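PDB 4D7L: peptide methionine sulfoxide reductase MsrA from Corynebacterium diphtheriae, which reduces the S epimer of methionine sulfoxide, free or in proteins, back to methionine, and so probably serves to repair oxidatively damaged proteins. Local coordinates for residues G75-F80 against V87-G92; V126-L131 against E167-R172. One frame throughout, in Å; residues are numbered along the deposited sequence.

Contact 1. Residues G75-F80 against V87-G92; sequences GAEKLF and VYTSVG
E77 reaches from helix 73-81 across to strand 86-94, where it touches T89 with its carboxylate and V91 all along its chain. CG stands anti to the backbone N (chi1 -159°) and the chain runs on extended, which carries the carboxylate out to OG1 of T89. T89 donates from OG1 to OE2 of E77 at 2.6 Å; the hydroxyl meets the anti side of that oxygen, 17° out of the carboxylate plane. The first torsion of T89 sets OG1 between its own N and carbonyl carbon and turns CG2 toward the end of the helix segment, where it packs 4.2 Å from CB of F80. V91 lies alongside the E77 chain: its CG1 is 3.5 Å from CB of E77 and also touches CG, CD and OE1, the two side chains crossing at about a right angle.

Strand 64-69, helix 73-81 and strand 86-94 form a beta-alpha-beta crossover in the mixed sheet at the core of the MsrA fold, with strand 114-121 between the two parallel strands; the two segments run antiparallel, at 173°, with axes 8.6 Å apart. The helix begins next to C72, the predicted catalytic cysteine, whose side chain is about 8 Å from that of V91. At V87 and Y88 the strand carries a classic beta bulge, both residues facing V120.

The buried carboxylate has a second anchor, since OE1 of E77 accepts from the backbone N of Q216; OG1 of T89 is likewise shared with NE2 of H51. F80 sends its ring away from the strand, onto V119 and onto L131 and A135 of helix 128-137. On the far face of strand 86-94, OG of S90 bonds to E118 and to Y207.

Contact 2. Residues V126-L131 against E167-R172; sequences VTFDEL and EQQAQR
F128 in the first turn of helix 128-137 packs against Q169 of helix 166-186, a helix-to-helix contact on one side of the central sheet of the MsrA fold. The F128 side chain also touches I66, Y121 and T161, from three strands of that sheet.

Followed outward, the side chain of F128 leaves with CG anti to the backbone N (chi1 -179°), pointing at the second helix. CB has NE2 of Q169 nearby, and CG lies under the amide. CD1 comes closest to that amide, 3.5 Å from NE2, while CD2 approaches OE1 more loosely. Farther out, CE1 meets CB of Q169, and CE2 meets the carbonyl O of Q169 and, obliquely, CG of R172. CZ, at the tip, ends 3.3 Å from the carbonyl O of Q169. The bend at chi2 of Q169 folds its amide back over the ring, stacked at 29° and offset toward the rim. CB of Q169 sits over the face as a CH-pi contact, 4.2 Å from the ring centroid.

The N-terminus of helix 128-137 is closed by a capping box: OG1 of T127 accepts from N of E130 at 3.0 Å, and OE1 of E130 accepts from N of T127. Next to this end, D129 contributes a carboxylate that the nearby helix N-terminus would probably stabilise as an anion.

R172, extended from CG to NE, forms a salt bridge with the D129 carboxylate, side-on through NE and NH2, its guanidinium only 7° from coplanar with the carboxylate. Each oxygen offers its syn lone pair: NE of R172 donates to OD1 of D129 at 2.7 Å, and NH2 of R172 to OD2 of D129 at 2.8 Å.

How the contacts relate
From the N terminus the chain lays down strand 64-69, passes through helix 73-81 and turns back into strand 86-94; contact 1 closes the short turn from this helix to strand 86-94, with six residues between its segments. After strand 114-121 comes helix 128-137, where contact 2 opens; its much longer loop, 35 residues through strand 158-161, closes on helix 166-186. The two loops follow in series, neither nesting nor crossing. Contact 1 ties a helix to the sheet, and contact 2 joins two helices packed against it. Their centres are about 17 Å apart, yet CE1 of F80 packs 4.1 Å from CD2 of L131, joining helices 73-81 and 128-137; contact 2 joins the latter to 166-186.

Contact 1. Residues G75-F80 against V87-G92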
loop_
_atom_site.group_PDB
_atom_site.type_symbol
_atom_site.label_atom_id
_atom_site.label_comp_id
_atom_site.label_asym_id
_atom_site.label_seq_id
_atom_site.Cartn_x
_atom_site.Cartn_y
_atom_site.Cartn_z
ATOM N N GLY A 75 3.978 8.716 0.394
ATOM C CA GLY A 75 4.317 9.048 -0.981
ATOM C C GLY A 75 3.458 8.254 -1.935
ATOM O O GLY A 75 3.041 8.748 -2.974
ATOM N N ALA A 76 3.211 6.999 -1.585
ATOM C CA ALA A 76 2.391 6.151 -2.419
ATOM C C ALA A 76 0.964 6.678 -2.503
ATOM O O ALA A 76 0.361 6.634 -3.564
ATOM C CB ALA A 76 2.404 4.716 -1.876
ATOM N N GLU A 77 0.414 7.178 -1.396
ATOM C CA GLU A 77 -0.978 7.644 -1.452
ATOM C C GLU A 77 -1.105 8.843 -2.388
ATOM O O GLU A 77 -2.074 8.955 -3.147
ATOM C CB GLU A 77 -1.529 8.032 -0.066
ATOM C CG GLU A 77 -3.095 8.001 -0.091
ATOM C CD GLU A 77 -3.788 8.809 1.017
ATOM O OE1 GLU A 77 -3.121 9.293 1.963
ATOM O OE2 GLU A 77 -5.028 8.955 0.940
ATOM N N LYS A 78 -0.135 9.746 -2.303
ATOM C CA LYS A 78 -0.131 10.956 -3.145
ATOM C C LYS A 78 -0.065 10.572 -4.623
ATOM O O LYS A 78 -0.786 11.136 -5.460
ATOM C CB LYS A 78 1.033 11.881 -2.746
ATOM C CG LYS A 78 1.147 13.215 -3.542
ATOM C CD LYS A 78 2.249 14.078 -2.892
ATOM C CE LYS A 78 2.668 15.324 -3.687
ATOM N NZ LYS A 78 1.600 15.971 -4.474
ATOM N N LEU A 79 0.794 9.609 -4.940
ATOM C CA LEU A 79 0.926 9.108 -6.312
ATOM C C LEU A 79 -0.422 8.681 -6.869
ATOM O O LEU A 79 -0.798 9.010 -8.009
ATOM C CB LEU A 79 1.888 7.911 -6.341
ATOM C CG LEU A 79 2.039 7.246 -7.711
ATOM C CD1 LEU A 79 2.921 8.132 -8.604
ATOM C CD2 LEU A 79 2.589 5.844 -7.569
ATOM N N PHE A 80 -1.172 7.953 -6.057
ATOM C CA PHE A 80 -2.443 7.449 -6.562
ATOM C C PHE A 80 -3.589 8.455 -6.509
ATOM O O PHE A 80 -4.391 8.485 -7.452
ATOM C CB PHE A 80 -2.812 6.147 -5.829
ATOM C CG PHE A 80 -2.004 4.979 -6.310
ATOM C CD1 PHE A 80 -2.245 4.453 -7.575
ATOM C CD2 PHE A 80 -0.964 4.457 -5.546
ATOM C CE1 PHE A 80 -1.475 3.404 -8.072
ATOM C CE2 PHE A 80 -0.188 3.385 -6.026
ATOM C CZ PHE A 80 -0.440 2.866 -7.293
ATOM N N VAL A 87 -10.727 7.799 -7.506
ATOM C CA VAL A 87 -11.752 8.694 -6.959
ATOM C C VAL A 87 -11.697 8.812 -5.434
ATOM O O VAL A 87 -12.282 9.730 -4.877
ATOM C CB VAL A 87 -13.175 8.256 -7.383
ATOM C CG1 VAL A 87 -13.357 8.449 -8.884
ATOM C CG2 VAL A 87 -13.437 6.827 -6.994
ATOM N N TYR A 88 -10.982 7.897 -4.783
ATOM C CA TYR A 88 -10.762 7.936 -3.333
ATOM C C TYR A 88 -9.510 7.130 -3.012
ATOM O O TYR A 88 -9.233 6.119 -3.673
ATOM C CB TYR A 88 -11.965 7.363 -2.569
ATOM C CG TYR A 88 -11.774 7.245 -1.061
ATOM C CD1 TYR A 88 -11.932 8.355 -0.234
ATOM C CD2 TYR A 88 -11.433 6.023 -0.467
ATOM C CE1 TYR A 88 -11.760 8.254 1.158
ATOM C CE2 TYR A 88 -11.252 5.907 0.919
ATOM C CZ TYR A 88 -11.433 7.024 1.725
ATOM O OH TYR A 88 -11.259 6.937 3.097
ATOM N N THR A 89 -8.753 7.570 -2.011
ATOM C CA THR A 89 -7.671 6.752 -1.460
ATOM C C THR A 89 -7.663 6.815 0.072
ATOM O O THR A 89 -8.222 7.741 0.668
ATOM C CB THR A 89 -6.264 7.197 -1.946
ATOM O OG1 THR A 89 -5.984 8.511 -1.443
ATOM C CG2 THR A 89 -6.160 7.177 -3.476
ATOM N N SER A 90 -7.039 5.829 0.702
ATOM C CA SER A 90 -6.694 5.928 2.128
ATOM C C SER A 90 -5.419 5.131 2.352
ATOM O O SER A 90 -4.979 4.408 1.453
ATOM C CB SER A 90 -7.831 5.413 3.033
ATOM O OG SER A 90 -7.935 3.992 2.980
ATOM N N VAL A 91 -4.822 5.285 3.526
ATOM C CA VAL A 91 -3.666 4.489 3.892
ATOM C C VAL A 91 -3.928 3.673 5.137
ATOM O O VAL A 91 -4.762 4.015 6.005
ATOM C CB VAL A 91 -2.400 5.352 4.122
ATOM C CG1 VAL A 91 -1.966 5.985 2.795
ATOM C CG2 VAL A 91 -2.639 6.423 5.197
ATOM N N GLY A 92 -3.225 2.560 5.223
ATOM C CA GLY A 92 -3.468 1.673 6.334
ATOM C C GLY A 92 -2.644 0.420 6.163
ATOM O O GLY A 92 -1.568 0.434 5.556
#

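Contact 2. Residues V126-L131 against E167-R172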
loop_
_atom_site.group_PDB
_atom_site.type_symbol
_atom_site.label_atom_id
_atom_site.label_comp_id
_atom_site.label_asym_id
_atom_site.label_seq_id
_atom_site.Cartn_x
_atom_site.Cartn_y
_atom_site.Cartn_z
ATOM N N VAL A 126 -9.798 4.604 -15.598
ATOM C CA VAL A 126 -8.488 3.981 -15.432
ATOM C C VAL A 126 -8.727 2.505 -15.148
ATOM O O VAL A 126 -9.684 2.171 -14.458
ATOM C CB VAL A 126 -7.660 4.647 -14.276
ATOM C CG1 VAL A 126 -8.314 4.421 -12.889
ATOM C CG2 VAL A 126 -6.236 4.103 -14.250
ATOM N N THR A 127 -7.895 1.615 -15.689
ATOM C CA THR A 127 -8.159 0.190 -15.514
ATOM C C THR A 127 -7.322 -0.442 -14.391
ATOM O O THR A 127 -6.298 0.099 -13.972
ATOM C CB THR A 127 -7.900 -0.613 -16.799
ATOM O OG1 THR A 127 -6.499 -0.627 -17.078
ATOM C CG2 THR A 127 -8.660 -0.002 -17.995
ATOM N N PHE A 128 -7.782 -1.594 -13.919
ATOM C CA PHE A 128 -6.998 -2.433 -13.015
ATOM C C PHE A 128 -5.571 -2.628 -13.523
ATOM O O PHE A 128 -4.594 -2.428 -12.784
ATOM C CB PHE A 128 -7.681 -3.788 -12.870
ATOM C CG PHE A 128 -6.967 -4.725 -11.942
ATOM C CD1 PHE A 128 -7.233 -4.706 -10.580
ATOM C CD2 PHE A 128 -6.052 -5.656 -12.433
ATOM C CE1 PHE A 128 -6.579 -5.582 -9.712
ATOM C CE2 PHE A 128 -5.393 -6.545 -11.574
ATOM C CZ PHE A 128 -5.649 -6.502 -10.208
ATOM N N ASP A 129 -5.463 -2.994 -14.801
ATOM C CA ASP A 129 -4.174 -3.239 -15.448
ATOM C C ASP A 129 -3.270 -1.999 -15.353
ATOM O O ASP A 129 -2.096 -2.108 -15.026
ATOM C CB ASP A 129 -4.378 -3.601 -16.926
ATOM C CG ASP A 129 -5.113 -4.925 -17.130
ATOM O OD1 ASP A 129 -5.343 -5.675 -16.149
ATOM O OD2 ASP A 129 -5.521 -5.185 -18.278
ATOM N N GLU A 130 -3.831 -0.828 -15.650
ATOM C CA GLU A 130 -3.056 0.413 -15.616
ATOM C C GLU A 130 -2.546 0.736 -14.217
ATOM O O GLU A 130 -1.435 1.252 -14.053
ATOM C CB GLU A 130 -3.903 1.577 -16.149
ATOM C CG GLU A 130 -4.127 1.475 -17.657
ATOM C CD GLU A 130 -4.972 2.607 -18.232
ATOM O OE1 GLU A 130 -5.994 2.986 -17.623
ATOM O OE2 GLU A 130 -4.618 3.099 -19.320
ATOM N N LEU A 131 -3.358 0.449 -13.204
ATOM C CA LEU A 131 -2.954 0.746 -11.833
ATOM C C LEU A 131 -1.863 -0.225 -11.376
ATOM O O LEU A 131 -0.954 0.162 -10.635
ATOM C CB LEU A 131 -4.173 0.692 -10.886
ATOM C CG LEU A 131 -5.190 1.834 -11.113
ATOM C CD1 LEU A 131 -6.426 1.613 -10.278
ATOM C CD2 LEU A 131 -4.549 3.176 -10.734
ATOM N N GLU A 167 -10.144 -13.167 -7.172
ATOM C CA GLU A 167 -9.126 -14.159 -7.517
ATOM C C GLU A 167 -8.713 -14.048 -8.986
ATOM O O GLU A 167 -7.542 -14.223 -9.314
ATOM C CB GLU A 167 -9.602 -15.582 -7.197
ATOM C CG GLU A 167 -8.623 -16.685 -7.637
ATOM C CD GLU A 167 -7.176 -16.435 -7.190
ATOM O OE1 GLU A 167 -6.953 -16.032 -6.025
ATOM O OE2 GLU A 167 -6.258 -16.635 -8.016
ATOM N N GLN A 168 -9.663 -13.747 -9.869
ATOM C CA GLN A 168 -9.321 -13.506 -11.263
ATOM C C GLN A 168 -8.434 -12.264 -11.405
ATOM O O GLN A 168 -7.480 -12.257 -12.204
ATOM C CB GLN A 168 -10.580 -13.334 -12.126
ATOM C CG GLN A 168 -11.417 -14.595 -12.282
ATOM C CD GLN A 168 -12.195 -14.980 -11.013
ATOM O OE1 GLN A 168 -12.292 -14.203 -10.054
ATOM N NE2 GLN A 168 -12.744 -16.195 -11.007
ATOM N N GLN A 169 -8.746 -11.212 -10.645
ATOM C CA GLN A 169 -7.915 -10.011 -10.673
ATOM C C GLN A 169 -6.511 -10.314 -10.121
ATOM O O GLN A 169 -5.511 -9.799 -10.629
ATOM C CB GLN A 169 -8.578 -8.887 -9.880
ATOM C CG GLN A 169 -9.936 -8.458 -10.445
ATOM C CD GLN A 169 -9.836 -7.535 -11.640
ATOM O OE1 GLN A 169 -9.442 -7.945 -12.732
ATOM N NE2 GLN A 169 -10.203 -6.271 -11.436
ATOM N N ALA A 170 -6.420 -11.147 -9.085
ATOM C CA ALA A 170 -5.099 -11.531 -8.572
ATOM C C ALA A 170 -4.300 -12.253 -9.667
ATOM O O ALA A 170 -3.119 -11.979 -9.895
ATOM C CB ALA A 170 -5.228 -12.410 -7.344
ATOM N N GLN A 171 -4.958 -13.157 -10.374
ATOM C CA GLN A 171 -4.276 -13.857 -11.456
ATOM C C GLN A 171 -3.827 -12.870 -12.534
ATOM O O GLN A 171 -2.738 -12.965 -13.103
ATOM C CB GLN A 171 -5.198 -14.931 -12.051
ATOM C CG GLN A 171 -4.478 -15.838 -13.047
ATOM C CD GLN A 171 -3.136 -16.349 -12.509
ATOM O OE1 GLN A 171 -2.997 -16.687 -11.320
ATOM N NE2 GLN A 171 -2.145 -16.412 -13.391
ATOM N N ARG A 172 -4.675 -11.892 -12.796
ATOM C CA ARG A 172 -4.354 -10.878 -13.767
ATOM C C ARG A 172 -3.128 -10.041 -13.332
ATOM O O ARG A 172 -2.250 -9.735 -14.134
ATOM C CB ARG A 172 -5.608 -10.042 -13.982
ATOM C CG ARG A 172 -5.531 -9.015 -15.001
ATOM C CD ARG A 172 -6.947 -8.635 -15.417
ATOM N NE ARG A 172 -6.868 -7.855 -16.628
ATOM C CZ ARG A 172 -7.208 -8.290 -17.832
ATOM N NH1 ARG A 172 -7.731 -9.506 -17.999
ATOM N NH2 ARG A 172 -7.051 -7.475 -18.868
#